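Local coordinates for protein PipY (Synechococcus elongatus, PDB 5NLC) that binds pyridoxal 5'-phosphate in a modified TIM barrel of fold type III and probably takes part in keeping cellular levels of this cofactor balanced, at residues 8-12 with 38-42; 66-72 with 84-90; 114-118 with 128-133; 137-141 with 181-185; 164-169 with 200-204. All coordinates share one frame; numbering follows the deposited sequence.

Contact 1 of 5, residues 8-12 with 38-42; sequences LASLR and AAGQR
Leu8 and Arg12, one turn apart on helix 4-14, both reach the loop 38-42, but one packs and the other bonds. The tight part belongs to Leu8. Its CG stands opposite the backbone N (chi1 -178°), which carries both methyls forward to the loop: CD1 comes to 3.3 Å from OE1 of Gln41, and CD2 lies 3.6 Å from the carbonyl O of Ala39 and 4.2 Å from the CB of that alanine. The same Leu8 CD2 sits 3.8 Å above the plane of the Arg12 guanidinium, over its centre, so the methyl backs one face of the charged group. The looser, more exposed part is polar. Arg12, extended from CG to NE, donates from NH2 to O of Gly40 at 2.8 Å. That bond is bent, with an N-H...O angle of 136° and the donor standing above the carbonyl plane. A water lying in the guanidinium plane accepts from NH2 of Arg12 at 2.8 Å and donates to OE1 of Gln41 at 2.6 Å, bridging the two side chains. Gly40 ends helix 30-38 in a Schellman motif; at its positive phi (117°) a CB would run into the carbonyl O of the residue before and would also strike NH1 of Arg12. NE2 of Gln41 turns inward to the carbonyls of His43 and Leu21. The contact thus seats helix 4-14 on the connection between helix 30-38 and strand 43-46, while Leu8 also touches Leu215 and Gln41 leans on Ala23 of strand 20-24.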
# COMPACT_ATOMS: atom_id res chain seq x y z
N LEU A 8 -18.70 7.00 -1.68
CA LEU A 8 -17.54 7.59 -1.00
C LEU A 8 -17.97 8.26 0.32
O LEU A 8 -17.28 8.12 1.32
CB LEU A 8 -16.80 8.63 -1.87
CG LEU A 8 -15.56 9.22 -1.19
CD1 LEU A 8 -14.55 8.12 -0.89
CD2 LEU A 8 -14.84 10.26 -2.03
N ALA A 9 -19.06 9.01 0.32
CA ALA A 9 -19.58 9.65 1.54
C ALA A 9 -19.91 8.67 2.66
O ALA A 9 -19.74 8.96 3.89
CB ALA A 9 -20.83 10.44 1.23
N SER A 10 -20.45 7.53 2.25
CA SER A 10 -20.86 6.51 3.17
C SER A 10 -19.64 5.89 3.79
O SER A 10 -19.56 5.74 5.03
CB SER A 10 -21.76 5.51 2.47
OG SER A 10 -22.08 4.49 3.35
N LEU A 11 -18.65 5.55 2.97
CA LEU A 11 -17.41 5.02 3.51
C LEU A 11 -16.69 5.97 4.41
O LEU A 11 -16.28 5.59 5.54
CB LEU A 11 -16.49 4.64 2.40
CG LEU A 11 -16.93 3.45 1.62
CD1 LEU A 11 -16.37 3.52 0.19
CD2 LEU A 11 -16.47 2.22 2.33
N ARG A 12 -16.52 7.20 3.95
CA ARG A 12 -15.82 8.18 4.79
C ARG A 12 -16.55 8.39 6.15
O ARG A 12 -15.89 8.64 7.15
CB ARG A 12 -15.66 9.53 4.08
CG ARG A 12 -14.66 9.45 2.97
CD ARG A 12 -14.64 10.77 2.19
NE ARG A 12 -13.38 10.88 1.42
CZ ARG A 12 -12.92 11.99 0.82
NH1 ARG A 12 -13.59 13.16 0.85
NH2 ARG A 12 -11.76 11.92 0.15
N ALA A 38 -13.84 14.12 -8.43
CA ALA A 38 -14.79 15.20 -8.23
C ALA A 38 -15.49 15.05 -6.92
O ALA A 38 -15.87 16.01 -6.34
CB ALA A 38 -15.81 15.18 -9.37
N ALA A 39 -15.69 13.82 -6.47
CA ALA A 39 -16.32 13.58 -5.16
C ALA A 39 -15.36 13.74 -3.99
O ALA A 39 -15.82 13.67 -2.87
CB ALA A 39 -16.91 12.18 -5.12
N GLY A 40 -14.08 13.95 -4.24
CA GLY A 40 -13.10 14.24 -3.19
C GLY A 40 -12.00 13.16 -3.06
O GLY A 40 -11.08 13.31 -2.23
N GLN A 41 -12.05 12.08 -3.86
CA GLN A 41 -11.03 11.05 -3.73
C GLN A 41 -9.73 11.47 -4.39
O GLN A 41 -9.73 12.01 -5.54
CB GLN A 41 -11.53 9.76 -4.34
CG GLN A 41 -10.65 8.53 -4.13
CD GLN A 41 -10.51 8.12 -2.69
OE1 GLN A 41 -11.41 8.38 -1.88
NE2 GLN A 41 -9.36 7.47 -2.34
N ARG A 42 -8.59 11.17 -3.70
CA ARG A 42 -7.26 11.49 -4.17
C ARG A 42 -6.29 10.36 -4.28
O ARG A 42 -5.34 10.43 -5.10
CB ARG A 42 -6.63 12.57 -3.29
CG ARG A 42 -7.43 13.88 -3.30
CD ARG A 42 -7.34 14.61 -4.59
NE ARG A 42 -8.14 15.86 -4.60
CZ ARG A 42 -9.43 15.97 -4.91
NH1 ARG A 42 -10.16 14.91 -5.22
NH2 ARG A 42 -9.99 17.17 -4.92
O HOH W 1 -11.19 9.25 0.53

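Contact 2 of 5, residues 66-72 with 84-90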
# COMPACT_ATOMS: atom_id res chain seq x y z
N THR A 66 -2.66 10.86 -5.90
CA THR A 66 -1.61 10.02 -5.43
C THR A 66 -1.84 8.55 -5.87
O THR A 66 -2.91 8.00 -5.60
CB THR A 66 -1.55 10.12 -3.91
OG1 THR A 66 -1.28 11.45 -3.55
CG2 THR A 66 -0.50 9.26 -3.32
N TRP A 67 -0.86 7.98 -6.62
CA TRP A 67 -0.94 6.62 -7.11
C TRP A 67 -0.17 5.64 -6.21
O TRP A 67 1.03 5.88 -5.89
CB TRP A 67 -0.32 6.53 -8.50
CG TRP A 67 -1.20 7.17 -9.58
CD1 TRP A 67 -1.05 8.41 -10.14
CD2 TRP A 67 -2.35 6.62 -10.14
NE1 TRP A 67 -2.06 8.64 -11.05
CE2 TRP A 67 -2.86 7.54 -11.09
CE3 TRP A 67 -3.02 5.40 -9.96
CZ2 TRP A 67 -4.02 7.26 -11.87
CZ3 TRP A 67 -4.17 5.14 -10.79
CH2 TRP A 67 -4.67 6.08 -11.66
N HIS A 68 -0.82 4.54 -5.93
CA HIS A 68 -0.34 3.50 -5.01
C HIS A 68 -0.24 2.20 -5.79
O HIS A 68 -1.25 1.79 -6.43
CB HIS A 68 -1.36 3.30 -3.89
CG HIS A 68 -1.50 4.48 -2.97
ND1 HIS A 68 -0.94 4.50 -1.72
CD2 HIS A 68 -2.11 5.67 -3.11
CE1 HIS A 68 -1.18 5.66 -1.14
NE2 HIS A 68 -1.95 6.37 -1.94
N LEU A 69 0.90 1.51 -5.73
CA LEU A 69 1.02 0.20 -6.28
C LEU A 69 0.80 -0.80 -5.16
O LEU A 69 1.48 -0.79 -4.14
CB LEU A 69 2.41 0.01 -6.95
CG LEU A 69 2.70 -1.40 -7.43
CD1 LEU A 69 1.71 -1.79 -8.51
CD2 LEU A 69 4.10 -1.50 -8.00
N LEU A 70 -0.17 -1.69 -5.37
CA LEU A 70 -0.63 -2.55 -4.35
C LEU A 70 -0.27 -4.02 -4.53
O LEU A 70 -0.45 -4.79 -3.59
CB LEU A 70 -2.15 -2.43 -4.26
CG LEU A 70 -2.70 -1.03 -3.95
CD1 LEU A 70 -4.23 -1.09 -4.02
CD2 LEU A 70 -2.17 -0.52 -2.65
N GLY A 71 0.10 -4.46 -5.72
CA GLY A 71 0.35 -5.85 -5.94
C GLY A 71 1.82 -6.12 -6.14
O GLY A 71 2.66 -5.22 -6.04
N LYS A 72 2.10 -7.36 -6.52
CA LYS A 72 3.46 -7.92 -6.59
C LYS A 72 4.28 -7.10 -7.58
O LYS A 72 3.81 -6.82 -8.65
CB LYS A 72 3.36 -9.37 -7.07
CG LYS A 72 4.63 -10.09 -7.51
CD LYS A 72 5.56 -10.32 -6.33
CE LYS A 72 6.82 -11.07 -6.81
NZ LYS A 72 7.83 -11.23 -5.74
N HIS A 84 6.28 5.90 -12.04
CA HIS A 84 4.85 6.07 -12.12
C HIS A 84 4.09 6.07 -10.79
O HIS A 84 2.97 6.43 -10.82
CB HIS A 84 4.23 5.03 -13.06
CG HIS A 84 4.64 5.25 -14.49
ND1 HIS A 84 3.92 6.05 -15.35
CD2 HIS A 84 5.74 4.86 -15.16
CE1 HIS A 84 4.59 6.15 -16.50
NE2 HIS A 84 5.67 5.40 -16.42
N PHE A 85 4.66 5.60 -9.69
CA PHE A 85 3.90 5.50 -8.45
C PHE A 85 4.50 6.41 -7.40
O PHE A 85 5.71 6.53 -7.25
CB PHE A 85 3.85 4.05 -8.01
CG PHE A 85 2.92 3.19 -8.87
CD1 PHE A 85 1.57 3.13 -8.57
CD2 PHE A 85 3.39 2.49 -9.92
CE1 PHE A 85 0.70 2.39 -9.36
CE2 PHE A 85 2.57 1.74 -10.73
CZ PHE A 85 1.21 1.67 -10.45
N ASP A 86 3.66 6.98 -6.58
CA ASP A 86 4.05 7.76 -5.41
C ASP A 86 4.35 6.84 -4.19
O ASP A 86 5.27 7.11 -3.43
CB ASP A 86 2.88 8.72 -5.10
CG ASP A 86 2.60 9.64 -6.28
OD1 ASP A 86 3.58 10.36 -6.61
OD2 ASP A 86 1.52 9.55 -6.92
N TRP A 87 3.55 5.80 -4.04
CA TRP A 87 3.62 4.79 -3.00
C TRP A 87 3.72 3.42 -3.62
O TRP A 87 2.96 3.08 -4.58
CB TRP A 87 2.35 4.75 -2.12
CG TRP A 87 2.26 5.85 -1.11
CD1 TRP A 87 1.88 7.10 -1.36
CD2 TRP A 87 2.55 5.78 0.29
NE1 TRP A 87 1.93 7.86 -0.22
CE2 TRP A 87 2.32 7.07 0.82
CE3 TRP A 87 3.00 4.78 1.15
CZ2 TRP A 87 2.57 7.40 2.16
CZ3 TRP A 87 3.17 5.09 2.51
CH2 TRP A 87 3.02 6.38 2.97
N ILE A 88 4.61 2.60 -3.05
CA ILE A 88 4.71 1.20 -3.42
C ILE A 88 4.54 0.40 -2.15
O ILE A 88 5.39 0.48 -1.26
CB ILE A 88 6.06 0.89 -4.12
CG1 ILE A 88 6.23 1.76 -5.34
CG2 ILE A 88 6.15 -0.61 -4.37
CD1 ILE A 88 7.61 1.70 -5.95
N HIS A 89 3.42 -0.34 -2.03
CA HIS A 89 3.08 -1.05 -0.77
C HIS A 89 3.67 -2.44 -0.66
O HIS A 89 3.71 -2.99 0.43
CB HIS A 89 1.57 -1.13 -0.59
CG HIS A 89 0.92 0.20 -0.41
ND1 HIS A 89 0.26 0.54 0.75
CD2 HIS A 89 0.82 1.29 -1.23
CE1 HIS A 89 -0.23 1.77 0.63
NE2 HIS A 89 0.08 2.24 -0.56
N SER A 90 4.18 -3.02 -1.73
CA SER A 90 4.44 -4.42 -1.78
C SER A 90 5.91 -4.67 -1.79
O SER A 90 6.41 -5.52 -2.54
CB SER A 90 3.81 -4.97 -3.05
OG SER A 90 4.18 -4.18 -4.20
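His68 and His89 meet through ND1 of His68 and NE2 of His89, 2.7 Å apart in a nearly straight hydrogen bond (166°) with either as donor. ND1 arrives in the plane of the His89 ring, although the two rings are inclined at 45°. His68 also lies alongside Trp87 as an offset stack on its five-membered ring, planes 16° apart, and Leu70 CD2 covers a face of His89, 4.0 Å from the ring centroid. On the face of the sheet away from His68 and Trp87, Leu69 sets its CB 3.6 Å from the centroid of the Phe85 ring, a CH-pi contact. Parallel pairing of strands 66-69 and 87-90 places these groups: Leu69 N donates to Trp87 O at 2.8 Å, and His89 N to Leu69 O at 2.9 Å. At one end Asp86 OD2 takes Trp67 N on its anti lone pair; at the other Ser90 OG donates to Gly71 O at 2.6 Å. Helix 78-84 makes the beta-alpha-beta crossover. Further out, His68 NE2 bonds His43 ND1, His89 ND1 bonds Ser191 OG, and Trp208 meets His68, Trp87 and His89 edge-to-face. With both nitrogens of His68 and His89 engaged, ring rotations are fixed and tautomers probably coupled along this buried chain.

Contact 3 of 5, residues 114-118 with 128-133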
# COMPACT_ATOMS: atom_id res chain seq x y z
N CYS A 114 5.87 0.79 1.71
CA CYS A 114 5.58 -0.13 2.77
C CYS A 114 6.33 -1.44 2.51
O CYS A 114 6.54 -1.89 1.36
CB CYS A 114 4.07 -0.36 2.98
SG CYS A 114 3.19 1.15 3.49
N LEU A 115 6.75 -2.04 3.60
CA LEU A 115 7.37 -3.34 3.55
C LEU A 115 6.29 -4.39 3.82
O LEU A 115 5.65 -4.40 4.89
CB LEU A 115 8.44 -3.41 4.62
CG LEU A 115 9.48 -2.30 4.54
CD1 LEU A 115 10.47 -2.46 5.69
CD2 LEU A 115 10.22 -2.39 3.24
N GLN A 116 6.10 -5.27 2.86
CA GLN A 116 5.08 -6.29 2.89
C GLN A 116 5.67 -7.49 3.60
O GLN A 116 6.58 -8.12 3.07
CB GLN A 116 4.71 -6.72 1.50
CG GLN A 116 3.53 -7.70 1.46
CD GLN A 116 3.13 -8.09 0.07
OE1 GLN A 116 3.07 -7.28 -0.82
NE2 GLN A 116 2.67 -9.33 -0.09
N VAL A 117 5.13 -7.80 4.78
CA VAL A 117 5.66 -8.78 5.69
C VAL A 117 4.70 -9.96 5.75
O VAL A 117 3.50 -9.78 5.88
CB VAL A 117 5.76 -8.20 7.11
CG1 VAL A 117 6.41 -9.22 8.06
CG2 VAL A 117 6.63 -6.99 7.09
N LYS A 118 5.27 -11.15 5.74
CA LYS A 118 4.52 -12.38 5.81
C LYS A 118 4.63 -12.89 7.25
O LYS A 118 5.60 -13.48 7.64
CB LYS A 118 5.06 -13.41 4.80
CG LYS A 118 4.34 -14.73 4.82
CD LYS A 118 4.86 -15.74 3.79
CE LYS A 118 4.34 -15.42 2.40
NZ LYS A 118 4.76 -16.49 1.44
N TRP A 128 8.20 -10.42 3.31
CA TRP A 128 9.43 -10.57 4.06
C TRP A 128 9.18 -11.61 5.14
O TRP A 128 8.12 -11.62 5.77
CB TRP A 128 9.82 -9.30 4.80
CG TRP A 128 10.38 -8.11 4.09
CD1 TRP A 128 9.66 -7.13 3.41
CD2 TRP A 128 11.72 -7.70 4.06
NE1 TRP A 128 10.50 -6.17 2.95
CE2 TRP A 128 11.76 -6.47 3.36
CE3 TRP A 128 12.89 -8.20 4.62
CZ2 TRP A 128 12.92 -5.77 3.19
CZ3 TRP A 128 14.01 -7.50 4.42
CH2 TRP A 128 14.02 -6.32 3.70
N ASP A 129 10.18 -12.42 5.42
CA ASP A 129 10.19 -13.22 6.63
C ASP A 129 10.49 -12.24 7.81
O ASP A 129 11.42 -11.42 7.67
CB ASP A 129 11.26 -14.28 6.52
CG ASP A 129 11.63 -14.86 7.84
OD1 ASP A 129 10.92 -15.76 8.29
OD2 ASP A 129 12.64 -14.40 8.44
N PRO A 130 9.69 -12.23 8.88
CA PRO A 130 9.94 -11.25 9.99
C PRO A 130 11.32 -11.18 10.59
O PRO A 130 11.78 -10.06 10.95
CB PRO A 130 8.92 -11.61 11.09
CG PRO A 130 7.93 -12.49 10.40
CD PRO A 130 8.57 -13.12 9.20
N ALA A 131 11.96 -12.33 10.71
CA ALA A 131 13.37 -12.39 11.21
C ALA A 131 14.37 -11.71 10.27
O ALA A 131 15.28 -10.93 10.69
CB ALA A 131 13.78 -13.85 11.43
N ASP A 132 14.18 -11.97 8.97
CA ASP A 132 14.99 -11.31 7.95
C ASP A 132 14.75 -9.80 7.98
O ASP A 132 15.70 -9.04 7.93
CB ASP A 132 14.74 -11.93 6.54
CG ASP A 132 15.70 -11.40 5.44
OD1 ASP A 132 16.94 -11.13 5.67
OD2 ASP A 132 15.19 -11.28 4.27
N LEU A 133 13.49 -9.38 8.05
CA LEU A 133 13.20 -7.94 8.12
C LEU A 133 13.89 -7.30 9.33
O LEU A 133 14.55 -6.30 9.20
CB LEU A 133 11.69 -7.65 8.18
CG LEU A 133 11.27 -6.17 8.25
CD1 LEU A 133 11.95 -5.26 7.22
CD2 LEU A 133 9.74 -6.11 8.18
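Val117 and Trp128 face each other in a single backbone bridge, their CA atoms 4.5 Å apart, with both hydrogen bonds using the backbone of Trp128. Its N donates to Gln116 O at 2.8 Å, while its O accepts from Lys118 N at 2.9 Å. Helix 130-141 starts immediately afterwards: Asp129 is the N-cap, and its OD2 accepts from Asp132 N at 2.9 Å. This is the strand-to-helix step of the barrel's beta-alpha-beta unit 112-116, 130-141, 147-152, and the bridge pins the start of the helix beside the end of its strand. One face of the indole carries CD1 of Leu133, 3.8 Å above the plane and over its centre; Gln116 O lies at the edge, in plane. Leu115 CD2 is 3.8 Å from Trp128 NE1, which makes a weak hydrogen bond to O of Val91. With an alanine in place of Trp128, Leu133 CD1 would probably be left without the indole face it lies on, and a gap would open beside Leu115. A fully extended first torsion (chi1 180°) lets Leu133 split its methyls: CD1 goes to Leu115 CD1 at 3.5 Å, and CD2 presses unusually close to Val117 CG2, at 3.4 Å. Outside this pair, Pro130 rests its CD on Lys118 O.

Contact 4 of 5, residues 137-141 with 181-185; sequences LPQLS and QAPQL
Leu137 leans on Gln181 and Ala182, and its side chain can be followed outward atom by atom. CB points toward the segment 181-185. CG then lies 3.8 Å from CB of Ala182, and the chain forks: CD2 runs on to CB of Gln181 at 3.6 Å, the two side chains crossing at about a right angle, while CD1 turns to CD1 of Leu185 at 4.3 Å. The first torsion, -130°, lies far from a staggered value; with it, CD2 faces Gln181 and CD1 faces Leu185. One turn later Ser141 supplies the second foothold. Its OG sits 3.5 Å from CG of Leu185 and 3.9 Å from CB of Ala182, apolar neighbours, and satisfies itself within its own helix by donating to O of Leu137 at 2.9 Å. That carbonyl also accepts from Ser141 N, the two donors arriving from opposite faces of its plane. A type I turn, Ala182 to Leu185, is closed by Leu185 N to Ala182 O at 3.0 Å. Behind it, Leu140 and Leu185 both touch Ile148 of strand 147-152. Far from the cofactor site, the last turn of helix 130-141 packs on the turn leading from helix 161-181 to strand 189-191, in the outer helical layer of the TIM barrel.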
# COMPACT_ATOMS: atom_id res chain seq x y z
N LEU A 137 17.05 -4.35 9.15
CA LEU A 137 16.69 -3.00 9.52
C LEU A 137 17.83 -1.93 9.49
O LEU A 137 17.58 -0.82 9.05
CB LEU A 137 16.04 -3.05 10.89
CG LEU A 137 14.75 -2.39 11.18
CD1 LEU A 137 13.71 -2.56 10.12
CD2 LEU A 137 14.38 -2.80 12.60
N PRO A 138 19.05 -2.28 9.90
CA PRO A 138 20.10 -1.30 9.83
C PRO A 138 20.42 -0.89 8.40
O PRO A 138 20.69 0.27 8.16
CB PRO A 138 21.30 -2.00 10.46
CG PRO A 138 20.70 -3.02 11.34
CD PRO A 138 19.49 -3.49 10.62
N GLN A 139 20.39 -1.85 7.48
CA GLN A 139 20.68 -1.55 6.10
C GLN A 139 19.50 -0.82 5.44
O GLN A 139 19.69 0.11 4.64
CB GLN A 139 21.00 -2.82 5.34
CG GLN A 139 22.40 -3.35 5.65
CD GLN A 139 22.52 -3.99 7.00
OE1 GLN A 139 21.59 -4.73 7.42
NE2 GLN A 139 23.66 -3.72 7.72
N LEU A 140 18.27 -1.23 5.80
CA LEU A 140 17.11 -0.47 5.32
C LEU A 140 17.13 0.99 5.73
O LEU A 140 16.79 1.88 4.94
CB LEU A 140 15.82 -1.11 5.82
CG LEU A 140 15.53 -2.45 5.15
CD1 LEU A 140 14.54 -3.24 5.97
CD2 LEU A 140 15.00 -2.26 3.74
N SER A 141 17.50 1.22 6.96
CA SER A 141 17.67 2.56 7.50
C SER A 141 18.69 3.43 6.79
O SER A 141 18.55 4.64 6.80
CB SER A 141 18.04 2.48 9.00
OG SER A 141 16.92 1.95 9.69
N GLN A 181 13.16 -0.33 17.17
CA GLN A 181 14.48 -0.79 16.72
C GLN A 181 15.12 0.13 15.66
O GLN A 181 16.36 0.13 15.56
CB GLN A 181 14.40 -2.21 16.14
CG GLN A 181 13.93 -3.30 17.13
CD GLN A 181 14.93 -3.57 18.21
OE1 GLN A 181 14.69 -3.29 19.39
NE2 GLN A 181 16.11 -4.02 17.81
N ALA A 182 14.34 0.92 14.94
CA ALA A 182 14.83 1.75 13.83
C ALA A 182 14.37 3.20 13.96
O ALA A 182 13.49 3.64 13.20
CB ALA A 182 14.39 1.15 12.49
N PRO A 183 14.97 3.94 14.92
CA PRO A 183 14.54 5.31 15.07
C PRO A 183 14.73 6.17 13.82
O PRO A 183 13.95 7.08 13.68
CB PRO A 183 15.38 5.82 16.29
CG PRO A 183 16.50 4.84 16.47
CD PRO A 183 15.89 3.54 15.99
N GLN A 184 15.66 5.88 12.90
CA GLN A 184 15.86 6.60 11.61
C GLN A 184 14.64 6.51 10.68
O GLN A 184 14.49 7.33 9.79
CB GLN A 184 17.11 6.07 10.80
CG GLN A 184 18.51 6.42 11.34
CD GLN A 184 19.66 6.15 10.35
OE1 GLN A 184 20.47 5.20 10.51
NE2 GLN A 184 19.75 6.98 9.32
N LEU A 185 13.82 5.48 10.85
CA LEU A 185 12.74 5.22 9.91
C LEU A 185 11.45 5.80 10.45
O LEU A 185 11.22 5.90 11.66
CB LEU A 185 12.57 3.76 9.72
CG LEU A 185 13.67 3.03 8.99
CD1 LEU A 185 13.27 1.56 8.89
CD2 LEU A 185 13.79 3.58 7.61

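Contact 5 of 5, residues 164-169 with 200-204; sequences TQALFA and LAVAE
Glu204 lays its carboxylate along helix 161-181, where OE1 forms a salt bridge with NH1 of Arg172 and also lies 3.4 Å from CB of Ala169. The other oxygen, OE2, comes to 3.6 Å from CG of Gln165; the amide and carboxylate planes there are turned 75° from each other, the side chains cross at a slant, and no hydrogen bond forms between them. A bend at chi2 (-60°) folds the glutamate back over the helix, and its CB packs 3.8 Å from CB of Phe168. Replacing Glu204 with an alanine would probably leave Arg172 without this carboxylate mate and open a gap beside Ala169 and the stem of Gln165. The apolar half of the contact is made by Phe168, whose CG lies beside its own backbone N (chi1 -67°). Its ring meets helix 198-203 obliquely, through CD2, 3.5 Å from CA of Ala201, and CE2, 3.7 Å from CB of that alanine. Next to it, CD1 of Leu200 touches CG2 of Thr164, the side chains crossing at about a right angle, while OG1 of Thr164 bonds the carbonyl of Thr160. The backbones are close at both ends: CA atoms are 5.8 Å apart for Gln165 and Leu200, and 5.5 Å for Ala169 and Glu204, which the small side chain of Ala169 probably permits. Arg210, seen binding pyridoxal 5'-phosphate, has its side chain about 7 Å from that of Phe168, so the contact joins the last two helices of the barrel near its cofactor site.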
# COMPACT_ATOMS: atom_id res chain seq x y z
N THR A 164 -7.86 -13.35 11.14
CA THR A 164 -7.54 -12.07 10.55
C THR A 164 -7.39 -10.96 11.58
O THR A 164 -6.46 -10.14 11.52
CB THR A 164 -8.59 -11.68 9.49
OG1 THR A 164 -8.61 -12.72 8.53
CG2 THR A 164 -8.26 -10.33 8.89
N GLN A 165 -8.30 -10.89 12.50
CA GLN A 165 -8.18 -9.92 13.61
C GLN A 165 -6.83 -10.07 14.32
O GLN A 165 -6.13 -9.07 14.56
CB GLN A 165 -9.30 -10.16 14.63
CG GLN A 165 -9.18 -9.15 15.76
CD GLN A 165 -10.16 -9.41 16.81
OE1 GLN A 165 -10.07 -10.47 17.47
NE2 GLN A 165 -11.13 -8.47 17.01
N ALA A 166 -6.49 -11.29 14.63
CA ALA A 166 -5.25 -11.57 15.36
C ALA A 166 -4.04 -11.15 14.51
O ALA A 166 -3.06 -10.56 15.03
CB ALA A 166 -5.19 -13.03 15.81
N LEU A 167 -4.13 -11.39 13.21
CA LEU A 167 -3.06 -11.02 12.29
C LEU A 167 -2.82 -9.53 12.24
O LEU A 167 -1.63 -9.14 12.28
CB LEU A 167 -3.29 -11.58 10.86
CG LEU A 167 -2.31 -11.14 9.77
CD1 LEU A 167 -0.93 -11.76 9.89
CD2 LEU A 167 -2.91 -11.48 8.43
N PHE A 168 -3.91 -8.73 12.14
CA PHE A 168 -3.82 -7.31 12.05
C PHE A 168 -3.29 -6.71 13.35
O PHE A 168 -2.49 -5.76 13.33
CB PHE A 168 -5.12 -6.68 11.62
CG PHE A 168 -5.54 -7.02 10.18
CD1 PHE A 168 -4.63 -7.32 9.17
CD2 PHE A 168 -6.89 -6.93 9.87
CE1 PHE A 168 -5.09 -7.56 7.86
CE2 PHE A 168 -7.36 -7.16 8.61
CZ PHE A 168 -6.44 -7.49 7.60
N ALA A 169 -3.64 -7.34 14.47
CA ALA A 169 -3.10 -6.92 15.78
C ALA A 169 -1.60 -7.19 15.89
O ALA A 169 -0.82 -6.37 16.39
CB ALA A 169 -3.89 -7.61 16.89
N LEU A 200 -12.03 -4.90 10.27
CA LEU A 200 -11.14 -5.53 11.26
C LEU A 200 -9.81 -4.78 11.28
O LEU A 200 -9.21 -4.55 12.36
CB LEU A 200 -10.88 -6.98 10.96
CG LEU A 200 -12.09 -7.91 10.93
CD1 LEU A 200 -11.64 -9.31 10.55
CD2 LEU A 200 -12.85 -7.91 12.21
N ALA A 201 -9.37 -4.35 10.09
CA ALA A 201 -8.08 -3.66 9.95
C ALA A 201 -8.12 -2.32 10.64
O ALA A 201 -7.21 -2.00 11.43
CB ALA A 201 -7.75 -3.50 8.49
N VAL A 202 -9.19 -1.56 10.43
CA VAL A 202 -9.35 -0.26 11.03
C VAL A 202 -9.36 -0.39 12.56
O VAL A 202 -8.67 0.37 13.24
CB VAL A 202 -10.62 0.43 10.53
CG1 VAL A 202 -10.99 1.64 11.39
CG2 VAL A 202 -10.53 0.77 9.08
N ALA A 203 -10.08 -1.37 13.09
CA ALA A 203 -10.14 -1.53 14.55
C ALA A 203 -8.74 -1.89 15.10
O ALA A 203 -8.49 -1.65 16.26
CB ALA A 203 -11.15 -2.62 14.94
N GLU A 204 -7.85 -2.48 14.29
CA GLU A 204 -6.53 -2.81 14.74
C GLU A 204 -5.45 -1.80 14.32
O GLU A 204 -4.26 -2.07 14.48
CB GLU A 204 -6.14 -4.18 14.30
CG GLU A 204 -7.03 -5.28 14.79
CD GLU A 204 -7.12 -5.40 16.30
OE1 GLU A 204 -6.14 -5.05 16.98
OE2 GLU A 204 -8.20 -5.81 16.78

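How the contacts relate
From the N terminus, contact 1 closes the loop running from helix 4-14 through strand 20-24 and helix 30-38. Strand 43-46 then leads to contact 2, which closes a beta-alpha-beta unit; the two touch where Arg42 O meets Thr66 N, 2.8 Å apart. Contact 3 closes a short helix-free loop after strand 112-116, neighbour of strand 87-91, so contacts 2 and 3 share the sheet. These three follow in series. Contact 4 reuses helix 130-141, its Leu140 packing against Leu133 and Trp128 of contact 3, and closes the span to the end of helix 161-181. Contact 5 closes the span from helix 161-181 through strand 189-191 to helix 198-203. Only contacts 4 and 5 cross, interlocking successive barrel helices.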